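Local coordinates for type-iv like competence pilin ttha1218 (Thermus thermophilus, PDB 5G25), which is a type IV pilin-like protein linked to natural competence, probably acting in the pilus machinery of DNA uptake, at residues A32-G36 with T46-I50. Residues are numbered along the deposited sequence; the frame is centred on the assembly and turned at random.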
ATOM      1  N   ALA A  32       7.867   4.720   4.698  1.00 38.14           N
ATOM      2  CA  ALA A  32       7.644   5.810   5.661  1.00 42.25           C
ATOM      3  C   ALA A  32       6.180   6.275   5.729  1.00 38.63           C
ATOM      4  O   ALA A  32       5.655   6.514   6.808  1.00 38.57           O
ATOM      5  CB  ALA A  32       8.510   6.998   5.298  1.00 42.37           C
ATOM      6  N   LEU A  33       5.528   6.391   4.578  1.00 35.98           N
ATOM      7  CA  LEU A  33       4.153   6.872   4.526  1.00 39.86           C
ATOM      8  C   LEU A  33       3.100   5.830   4.917  1.00 39.58           C
ATOM      9  O   LEU A  33       1.983   6.208   5.252  1.00 37.30           O
ATOM     10  CB  LEU A  33       3.822   7.354   3.102  1.00 40.95           C
ATOM     11  CG  LEU A  33       4.696   8.478   2.571  1.00 42.24           C
ATOM     12  CD1 LEU A  33       4.496   8.600   1.050  1.00 48.94           C
ATOM     13  CD2 LEU A  33       4.332   9.766   3.298  1.00 45.96           C
ATOM     14  N   CYS A  34       3.438   4.544   4.799  1.00 40.03           N
ATOM     15  CA  CYS A  34       2.488   3.468   5.062  1.00 40.26           C
ATOM     16  C   CYS A  34       3.145   2.604   6.119  1.00 40.86           C
ATOM     17  O   CYS A  34       3.812   1.631   5.818  1.00 43.09           O
ATOM     18  CB  CYS A  34       2.197   2.661   3.794  1.00 38.13           C
ATOM     19  SG  CYS A  34       1.023   1.284   4.034  1.00 43.88           S
ATOM     20  N   ASN A  35       2.976   3.003   7.368  1.00 42.95           N
ATOM     21  CA  ASN A  35       3.803   2.487   8.464  1.00 45.53           C
ATOM     22  C   ASN A  35       3.044   2.521   9.808  1.00 46.74           C
ATOM     23  O   ASN A  35       3.508   3.119  10.797  1.00 38.86           O
ATOM     24  CB  ASN A  35       5.081   3.336   8.559  1.00 39.67           C
ATOM     25  CG  ASN A  35       6.114   2.741   9.496  1.00 38.73           C
ATOM     26  OD1 ASN A  35       6.223   1.537   9.609  1.00 37.18           O
ATOM     27  ND2 ASN A  35       6.877   3.586  10.155  1.00 35.41           N
ATOM     28  N   GLY A  36       1.862   1.915   9.817  1.00 38.19           N
ATOM     29  CA  GLY A  36       1.021   1.903  11.016  1.00 44.77           C
ATOM     30  C   GLY A  36      -0.150   2.876  11.019  1.00 41.36           C
ATOM     31  O   GLY A  36      -0.750   3.159   9.981  1.00 49.27           O
ATOM     32  N   THR A  46      -5.296   2.055   9.707  1.00 39.85           N
ATOM     33  CA  THR A  46      -3.929   1.622   9.628  1.00 42.83           C
ATOM     34  C   THR A  46      -3.532   1.338   8.180  1.00 42.86           C
ATOM     35  O   THR A  46      -4.375   0.966   7.340  1.00 41.26           O
ATOM     36  CB  THR A  46      -3.715   0.358  10.518  1.00 40.58           C
ATOM     37  OG1 THR A  46      -2.329   0.219  10.855  1.00 48.92           O
ATOM     38  CG2 THR A  46      -4.151  -0.860   9.853  1.00 35.08           C
ATOM     39  N   CYS A  47      -2.243   1.502   7.913  1.00 43.79           N
ATOM     40  CA  CYS A  47      -1.672   1.201   6.627  1.00 41.17           C
ATOM     41  C   CYS A  47      -0.531   0.249   6.850  1.00 37.41           C
ATOM     42  O   CYS A  47       0.362   0.531   7.639  1.00 39.95           O
ATOM     43  CB  CYS A  47      -1.128   2.461   5.954  1.00 43.72           C
ATOM     44  SG  CYS A  47      -0.771   2.229   4.173  1.00 40.89           S
ATOM     45  N   THR A  48      -0.556  -0.854   6.123  1.00 35.84           N
ATOM     46  CA  THR A  48       0.519  -1.826   6.125  1.00 39.37           C
ATOM     47  C   THR A  48       0.969  -2.084   4.676  1.00 40.60           C
ATOM     48  O   THR A  48       0.139  -2.320   3.792  1.00 41.64           O
ATOM     49  CB  THR A  48       0.031  -3.184   6.678  1.00 47.13           C
ATOM     50  OG1 THR A  48      -0.609  -3.014   7.939  1.00 49.05           O
ATOM     51  CG2 THR A  48       1.185  -4.139   6.813  1.00 49.66           C
ATOM     52  N   ALA A  49       2.286  -2.074   4.481  1.00 37.32           N
ATOM     53  CA  ALA A  49       2.932  -2.319   3.214  1.00 43.95           C
ATOM     54  C   ALA A  49       3.854  -3.527   3.312  1.00 41.40           C
ATOM     55  O   ALA A  49       4.862  -3.494   3.994  1.00 45.59           O
ATOM     56  CB  ALA A  49       3.732  -1.094   2.784  1.00 42.03           C
ATOM     57  N   ILE A  50       3.528  -4.578   2.578  1.00 48.19           N
ATOM     58  CA  ILE A  50       4.330  -5.793   2.556  1.00 45.73           C
ATOM     59  C   ILE A  50       5.224  -5.799   1.315  1.00 48.54           C
ATOM     60  O   ILE A  50       4.729  -5.796   0.195  1.00 45.67           O
ATOM     61  CB  ILE A  50       3.400  -7.023   2.527  1.00 50.63           C
ATOM     62  CG1 ILE A  50       2.539  -7.073   3.796  1.00 51.64           C
ATOM     63  CG2 ILE A  50       4.179  -8.320   2.347  1.00 53.22           C
ATOM     64  CD1 ILE A  50       1.143  -6.512   3.617  1.00 59.19           C
TER
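C34 runs its side chain across to C47 and is joined to it by a disulfide, SG to SG 2.0 Å, which ties the loop after helix 30-33 to strand 43-54. This is the place in the globular part of a type IV pilin-like fold where the chain leaves its helices and enters the antiparallel sheet. Both sulfurs lie anti to their backbone nitrogens (chi1 180° in C34, -166° in C47), which sets each SG beside its own carbonyl carbon, where the two sulfurs meet, and the C-S-S-C torsion of -96° is close to the relaxed value of a disulfide. The buried bridge is packed against L23 of helix 11-24 and V73 of strand 70-77, and thus sits between helix and sheet. CB of A49 points toward segment 32-36, and this single methyl fits against SG of C34 at a van der Waals distance of 3.8 Å.

Just past the bridge, G36 starts strand 36-40 and forms an antiparallel hydrogen-bonded pair with C47. Its N donates to O of C47 at 3.0 Å, and its O accepts from N of C47, also at 3.0 Å. G36 takes a positive-phi backbone shape that its lack of a side chain permits without crowding the carbonyl oxygen of N35. CB of N35 points away from strand 43-54, and its ND2 hydrogen-bonds a glycerol, probably from the crystallisation liquor. Beside G36, T46, hydrogen-bonded through its backbone to R76 of strand 70-77, adds a weaker touch, its CA lying 3.5 Å from O of G36 in a CA-H...O contact.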